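Local coordinates for protein RIF2 (Saccharomyces cerevisiae, PDB 4BJ1) that takes part in transcriptional silencing and telomere length regulation in yeast, interacting with RAP1 and RIF1, at residues I143-F149 against N183-L189; L168-N173 against S204-L209. All coordinates share one frame; numbering follows the deposited sequence.

Contact 1 of 2, residues I143-F149 against N183-L189; sequences IDHIVYF and NIAFKVL
Residues 145-149 and 184-189 run as neighbouring parallel strands, 19° apart in direction, with six N-H...O=C bonds zigzagging between them. On the first strand the bonds to 184-189 use His145, Val147 and Phe149, each donating an N-H and accepting one, from His145 N to Asn183 O (2.8 Å) at the start to Leu189 N on Phe149 O (2.9 Å) at the end; Ile146 and Tyr148 turn their backbone groups to strand 78-83. The pair belongs to the parallel sheet of the ASCE/AAA+ fold, joined by a beta-alpha-beta crossover through helix 165-180.

At the N-terminal end the amide of Asn183 reaches across the strand entrance: ND2 gives Asp144 OD1 a nearly straight bond (2.8 Å, 169°) that lies in the amide plane but comes down on the carboxylate from above its plane. The face with Val147 and Phe149 is mostly apolar. There Val147 CG2 meets Ile184 CG2 at 3.8 Å, and the Phe149 ring turns its edge to Phe186, with CE2 3.8 Å from CB, while the Phe186 ring itself leads off toward Leu175 and Glu179. Helices 128-137 and 165-180 cover this side.

On the other face, Tyr148 and Leu189 cross at about a right angle, Tyr148 CE1 lying 3.6 Å from Leu189 CD2. The aliphatic part of Lys187 packs its CG against Ile146 CG2 (3.8 Å), and a bend at chi2 (-69°) then turns the rest of the chain aside, so that NZ bonds the carbonyl oxygens of Asn41 and Lys46. The chemistry is thus mixed: hydrocarbon and a backbone ladder hold the strands, while the ammonium group of a buried lysine finds its partners in backbone carbonyls, whose oxygens would be expected to stabilise its charge.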
loop_
_atom_site.group_PDB
_atom_site.type_symbol
_atom_site.label_atom_id
_atom_site.label_comp_id
_atom_site.label_asym_id
_atom_site.label_seq_id
_atom_site.Cartn_x
_atom_site.Cartn_y
_atom_site.Cartn_z
ATOM N N ILE A 143 -30.563 7.367 -6.248
ATOM C CA ILE A 143 -31.350 7.842 -7.390
ATOM C C ILE A 143 -30.432 8.013 -8.594
ATOM O O ILE A 143 -30.798 7.621 -9.711
ATOM C CB ILE A 143 -32.146 9.132 -7.049
ATOM C CG1 ILE A 143 -33.396 8.813 -6.231
ATOM C CG2 ILE A 143 -32.509 9.931 -8.306
ATOM C CD1 ILE A 143 -33.921 9.973 -5.502
ATOM N N ASP A 144 -29.239 8.581 -8.350
ATOM C CA ASP A 144 -28.230 8.812 -9.377
ATOM C C ASP A 144 -27.250 7.632 -9.461
ATOM O O ASP A 144 -26.894 7.057 -8.435
ATOM C CB ASP A 144 -27.474 10.119 -9.090
ATOM C CG ASP A 144 -28.345 11.359 -9.057
ATOM O OD1 ASP A 144 -28.988 11.664 -10.091
ATOM O OD2 ASP A 144 -28.352 12.052 -8.013
ATOM N N HIS A 145 -26.811 7.280 -10.667
ATOM C CA HIS A 145 -25.869 6.186 -10.900
ATOM C C HIS A 145 -24.827 6.631 -11.890
ATOM O O HIS A 145 -25.091 7.523 -12.688
ATOM C CB HIS A 145 -26.578 4.948 -11.476
ATOM C CG HIS A 145 -27.767 4.509 -10.690
ATOM N ND1 HIS A 145 -27.648 3.589 -9.665
ATOM C CD2 HIS A 145 -29.057 4.918 -10.775
ATOM C CE1 HIS A 145 -28.873 3.443 -9.179
ATOM N NE2 HIS A 145 -29.758 4.229 -9.816
ATOM N N ILE A 146 -23.644 6.004 -11.847
ATOM C CA ILE A 146 -22.538 6.248 -12.766
ATOM C C ILE A 146 -22.093 4.892 -13.264
ATOM O O ILE A 146 -21.756 4.008 -12.468
ATOM C CB ILE A 146 -21.371 7.063 -12.150
ATOM C CG1 ILE A 146 -21.749 8.549 -11.985
ATOM C CG2 ILE A 146 -20.101 6.925 -13.002
ATOM C CD1 ILE A 146 -20.753 9.399 -11.112
ATOM N N VAL A 147 -22.123 4.727 -14.580
ATOM C CA VAL A 147 -21.695 3.520 -15.249
ATOM C C VAL A 147 -20.320 3.823 -15.785
ATOM O O VAL A 147 -20.169 4.791 -16.533
ATOM C CB VAL A 147 -22.628 3.162 -16.402
ATOM C CG1 VAL A 147 -22.598 1.675 -16.657
ATOM C CG2 VAL A 147 -24.037 3.623 -16.124
ATOM N N TYR A 148 -19.315 3.034 -15.397
ATOM C CA TYR A 148 -17.963 3.213 -15.885
ATOM C C TYR A 148 -17.685 2.054 -16.783
ATOM O O TYR A 148 -17.608 0.918 -16.316
ATOM C CB TYR A 148 -16.931 3.372 -14.739
ATOM C CG TYR A 148 -15.543 2.827 -15.022
ATOM C CD1 TYR A 148 -14.800 3.269 -16.121
ATOM C CD2 TYR A 148 -14.959 1.886 -14.180
ATOM C CE1 TYR A 148 -13.529 2.750 -16.393
ATOM C CE2 TYR A 148 -13.679 1.384 -14.426
ATOM C CZ TYR A 148 -12.966 1.818 -15.532
ATOM O OH TYR A 148 -11.698 1.321 -15.747
ATOM N N PHE A 149 -17.613 2.345 -18.092
ATOM C CA PHE A 149 -17.321 1.392 -19.160
ATOM C C PHE A 149 -15.831 1.455 -19.396
ATOM O O PHE A 149 -15.285 2.539 -19.590
ATOM C CB PHE A 149 -18.068 1.749 -20.444
ATOM C CG PHE A 149 -19.577 1.764 -20.353
ATOM C CD1 PHE A 149 -20.316 0.615 -20.616
ATOM C CD2 PHE A 149 -20.262 2.946 -20.072
ATOM C CE1 PHE A 149 -21.714 0.640 -20.565
ATOM C CE2 PHE A 149 -21.658 2.962 -19.997
ATOM C CZ PHE A 149 -22.373 1.815 -20.264
ATOM N N ASN A 183 -30.042 11.380 -14.147
ATOM C CA ASN A 183 -29.875 10.433 -13.035
ATOM C C ASN A 183 -28.930 9.296 -13.368
ATOM O O ASN A 183 -28.538 8.574 -12.468
ATOM C CB ASN A 183 -31.205 9.918 -12.464
ATOM C CG ASN A 183 -32.129 11.034 -12.013
ATOM O OD1 ASN A 183 -33.252 11.206 -12.546
ATOM N ND2 ASN A 183 -31.658 11.845 -11.056
ATOM N N ILE A 184 -28.528 9.151 -14.637
ATOM C CA ILE A 184 -27.529 8.159 -15.091
ATOM C C ILE A 184 -26.472 8.888 -15.935
ATOM O O ILE A 184 -26.825 9.577 -16.914
ATOM C CB ILE A 184 -28.105 6.923 -15.849
ATOM C CG1 ILE A 184 -29.144 6.172 -15.034
ATOM C CG2 ILE A 184 -26.983 5.976 -16.233
ATOM C CD1 ILE A 184 -30.169 5.573 -15.884
ATOM N N ALA A 185 -25.186 8.729 -15.548
ATOM C CA ALA A 185 -24.019 9.309 -16.221
ATOM C C ALA A 185 -23.072 8.202 -16.620
ATOM O O ALA A 185 -23.010 7.188 -15.939
ATOM C CB ALA A 185 -23.302 10.292 -15.306
ATOM N N PHE A 186 -22.338 8.380 -17.719
ATOM C CA PHE A 186 -21.401 7.366 -18.164
ATOM C C PHE A 186 -20.023 7.927 -18.304
ATOM O O PHE A 186 -19.852 9.078 -18.694
ATOM C CB PHE A 186 -21.854 6.686 -19.463
ATOM C CG PHE A 186 -21.967 7.545 -20.703
ATOM C CD1 PHE A 186 -20.840 7.866 -21.454
ATOM C CD2 PHE A 186 -23.212 7.937 -21.184
ATOM C CE1 PHE A 186 -20.952 8.629 -22.626
ATOM C CE2 PHE A 186 -23.327 8.701 -22.355
ATOM C CZ PHE A 186 -22.199 9.034 -23.075
ATOM N N LYS A 187 -19.030 7.096 -17.990
ATOM C CA LYS A 187 -17.618 7.426 -18.094
ATOM C C LYS A 187 -16.999 6.313 -18.906
ATOM O O LYS A 187 -16.821 5.209 -18.397
ATOM C CB LYS A 187 -16.939 7.567 -16.700
ATOM C CG LYS A 187 -17.726 8.359 -15.638
ATOM C CD LYS A 187 -17.863 9.871 -15.898
ATOM C CE LYS A 187 -18.629 10.518 -14.764
ATOM N NZ LYS A 187 -18.401 11.983 -14.666
ATOM N N VAL A 188 -16.771 6.571 -20.199
ATOM C CA VAL A 188 -16.148 5.604 -21.104
ATOM C C VAL A 188 -14.646 5.874 -21.033
ATOM O O VAL A 188 -14.217 7.006 -21.268
ATOM C CB VAL A 188 -16.703 5.680 -22.545
ATOM C CG1 VAL A 188 -16.101 4.601 -23.425
ATOM C CG2 VAL A 188 -18.209 5.554 -22.537
ATOM N N LEU A 189 -13.864 4.863 -20.627
ATOM C CA LEU A 189 -12.417 5.006 -20.484
ATOM C C LEU A 189 -11.736 4.015 -21.398
ATOM O O LEU A 189 -11.876 2.801 -21.226
ATOM C CB LEU A 189 -11.959 4.851 -19.005
ATOM C CG LEU A 189 -12.033 6.099 -18.064
ATOM C CD1 LEU A 189 -13.450 6.619 -17.888
ATOM C CD2 LEU A 189 -11.544 5.770 -16.686
#

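Contact 2 of 2, residues L168-N173 against S204-L209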
loop_
_atom_site.group_PDB
_atom_site.type_symbol
_atom_site.label_atom_id
_atom_site.label_comp_id
_atom_site.label_asym_id
_atom_site.label_seq_id
_atom_site.Cartn_x
_atom_site.Cartn_y
_atom_site.Cartn_z
ATOM N N LEU A 168 -20.030 -2.647 -31.724
ATOM C CA LEU A 168 -19.678 -1.249 -31.475
ATOM C C LEU A 168 -20.900 -0.345 -31.554
ATOM O O LEU A 168 -21.030 0.551 -30.718
ATOM C CB LEU A 168 -18.582 -0.774 -32.463
ATOM C CG LEU A 168 -18.141 0.715 -32.456
ATOM C CD1 LEU A 168 -17.740 1.194 -31.063
ATOM C CD2 LEU A 168 -16.981 0.945 -33.414
ATOM N N THR A 169 -21.785 -0.564 -32.548
ATOM C CA THR A 169 -23.000 0.236 -32.725
ATOM C C THR A 169 -23.949 0.047 -31.553
ATOM O O THR A 169 -24.448 1.036 -31.015
ATOM C CB THR A 169 -23.663 -0.047 -34.068
ATOM O OG1 THR A 169 -22.642 -0.170 -35.059
ATOM C CG2 THR A 169 -24.653 1.047 -34.457
ATOM N N GLU A 170 -24.151 -1.219 -31.136
ATOM C CA GLU A 170 -24.968 -1.640 -29.998
ATOM C C GLU A 170 -24.529 -0.867 -28.715
ATOM O O GLU A 170 -25.388 -0.455 -27.927
ATOM C CB GLU A 170 -24.799 -3.161 -29.818
ATOM C CG GLU A 170 -25.886 -3.855 -29.013
ATOM C CD GLU A 170 -25.850 -5.376 -29.020
ATOM O OE1 GLU A 170 -25.212 -5.969 -29.922
ATOM O OE2 GLU A 170 -26.443 -5.980 -28.097
ATOM N N PHE A 171 -23.193 -0.648 -28.550
ATOM C CA PHE A 171 -22.576 0.087 -27.449
ATOM C C PHE A 171 -22.906 1.566 -27.513
ATOM O O PHE A 171 -23.347 2.117 -26.504
ATOM C CB PHE A 171 -21.043 -0.157 -27.391
ATOM C CG PHE A 171 -20.254 0.572 -26.317
ATOM C CD1 PHE A 171 -20.762 0.719 -25.029
ATOM C CD2 PHE A 171 -18.981 1.057 -26.579
ATOM C CE1 PHE A 171 -20.027 1.379 -24.040
ATOM C CE2 PHE A 171 -18.249 1.722 -25.589
ATOM C CZ PHE A 171 -18.770 1.864 -24.322
ATOM N N ILE A 172 -22.708 2.203 -28.692
ATOM C CA ILE A 172 -23.005 3.628 -28.913
ATOM C C ILE A 172 -24.528 3.895 -28.787
ATOM O O ILE A 172 -24.938 5.021 -28.467
ATOM C CB ILE A 172 -22.381 4.165 -30.229
ATOM C CG1 ILE A 172 -20.859 3.906 -30.279
ATOM C CG2 ILE A 172 -22.676 5.658 -30.426
ATOM C CD1 ILE A 172 -20.276 3.985 -31.702
ATOM N N ASN A 173 -25.349 2.839 -28.977
ATOM C CA ASN A 173 -26.796 2.879 -28.795
ATOM C C ASN A 173 -27.160 2.962 -27.289
ATOM O O ASN A 173 -27.991 3.789 -26.888
ATOM C CB ASN A 173 -27.454 1.680 -29.484
ATOM C CG ASN A 173 -27.464 1.736 -31.006
ATOM O OD1 ASN A 173 -27.022 2.708 -31.647
ATOM N ND2 ASN A 173 -27.914 0.653 -31.615
ATOM N N SER A 204 -16.372 6.936 -34.577
ATOM C CA SER A 204 -17.737 6.423 -34.400
ATOM C C SER A 204 -18.403 7.049 -33.162
ATOM O O SER A 204 -19.589 7.380 -33.198
ATOM C CB SER A 204 -17.732 4.901 -34.301
ATOM O OG SER A 204 -18.958 4.354 -34.759
ATOM N N LEU A 205 -17.622 7.220 -32.076
ATOM C CA LEU A 205 -18.054 7.820 -30.811
ATOM C C LEU A 205 -18.318 9.313 -31.010
ATOM O O LEU A 205 -19.293 9.830 -30.470
ATOM C CB LEU A 205 -16.992 7.597 -29.700
ATOM C CG LEU A 205 -17.052 6.325 -28.780
ATOM C CD1 LEU A 205 -18.245 6.326 -27.867
ATOM C CD2 LEU A 205 -16.981 5.011 -29.551
ATOM N N LYS A 206 -17.479 9.994 -31.813
ATOM C CA LYS A 206 -17.647 11.418 -32.100
ATOM C C LYS A 206 -18.886 11.693 -32.979
ATOM O O LYS A 206 -19.690 12.570 -32.642
ATOM C CB LYS A 206 -16.375 12.013 -32.732
ATOM N N LYS A 207 -19.050 10.911 -34.072
ATOM C CA LYS A 207 -20.134 11.050 -35.053
ATOM C C LYS A 207 -21.534 10.729 -34.538
ATOM O O LYS A 207 -22.481 11.438 -34.893
ATOM C CB LYS A 207 -19.847 10.211 -36.310
ATOM N N LYS A 208 -21.673 9.659 -33.734
ATOM C CA LYS A 208 -22.976 9.194 -33.239
ATOM C C LYS A 208 -23.434 9.762 -31.854
ATOM O O LYS A 208 -24.617 9.644 -31.523
ATOM C CB LYS A 208 -23.000 7.652 -33.212
ATOM C CG LYS A 208 -23.198 6.966 -34.572
ATOM C CD LYS A 208 -23.223 5.418 -34.480
ATOM C CE LYS A 208 -24.459 4.817 -33.826
ATOM N NZ LYS A 208 -25.685 4.975 -34.657
ATOM N N LEU A 209 -22.516 10.343 -31.050
ATOM C CA LEU A 209 -22.862 10.864 -29.716
ATOM C C LEU A 209 -22.756 12.381 -29.564
ATOM O O LEU A 209 -22.074 13.054 -30.355
ATOM C CB LEU A 209 -22.047 10.181 -28.600
ATOM C CG LEU A 209 -22.256 8.692 -28.355
ATOM C CD1 LEU A 209 -21.348 8.212 -27.254
ATOM C CD2 LEU A 209 -23.687 8.373 -27.979
#
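Leu168 O is gripped twice within its own helix, by Ile172 N at 3.1 Å and weakly by Phe171 N, and the two residues of the stronger bond, Leu168 and Ile172, both face helix 199-208. This is helix-to-helix packing in the ASCE domain of the AAA+ fold: helix 165-180, the crossover between strands 145-153 and 184-192, lies against the helix that follows the second strand. The short segments cross at -46° with their axes 10.6 Å apart, and the contact between them is made by side-chain packing.

Ile172 makes the largest share of it. With CG1 anti to the carbonyl carbon (chi1 -55°), its two branches part: CD1 reaches Ser204 CB at 3.8 Å and also Leu205 CD2, whereas CG2 touches both Lys208 CB and Leu209 CG, the latter 3.7 Å away. Leu168 extends the apolar patch, setting CD1 against Leu205 CD2 (4.2 Å) and CD2 against Ser204. Replacing Ile172 with an alanine would probably open a gap between the helices and deprive Ser204, Leu205, Lys208 and Leu209 of their common partner.

At the more exposed edge, Lys208 folds across helix 165-180, bent at both chi3 and chi4. Its CE passes 3.8 Å from Thr169 CG2, a methyl turned this way while Thr169 OG1 bonds Pro165 O one turn back. The lysine works here through its hydrocarbon, since NZ stays 4.0 Å from Asn173 OD1, too far for a hydrogen bond. Just past the end of helix 199-208, Leu209 closes the contact by placing CD2 3.6 Å from Ile172 O.

Contact 1 is the largely buried one, strand beside strand inside the sheet; contact 2 lies further from the centre of the chain, partly buried, in the helical layer outside that sheet. Both involve the same crossover unit: helix 165-180, which supplies 168-173, joins the two strands of contact 1. The layers meet where Phe171 stacks edge-to-face with Phe149, CE1 of the former 3.5 Å from CD1 of the latter, and also touches Val188. Their chemistry follows their place: backbone hydrogen bonds and a buried lysine held by backbone carbonyls in the sheet, aliphatic side chains between the helices.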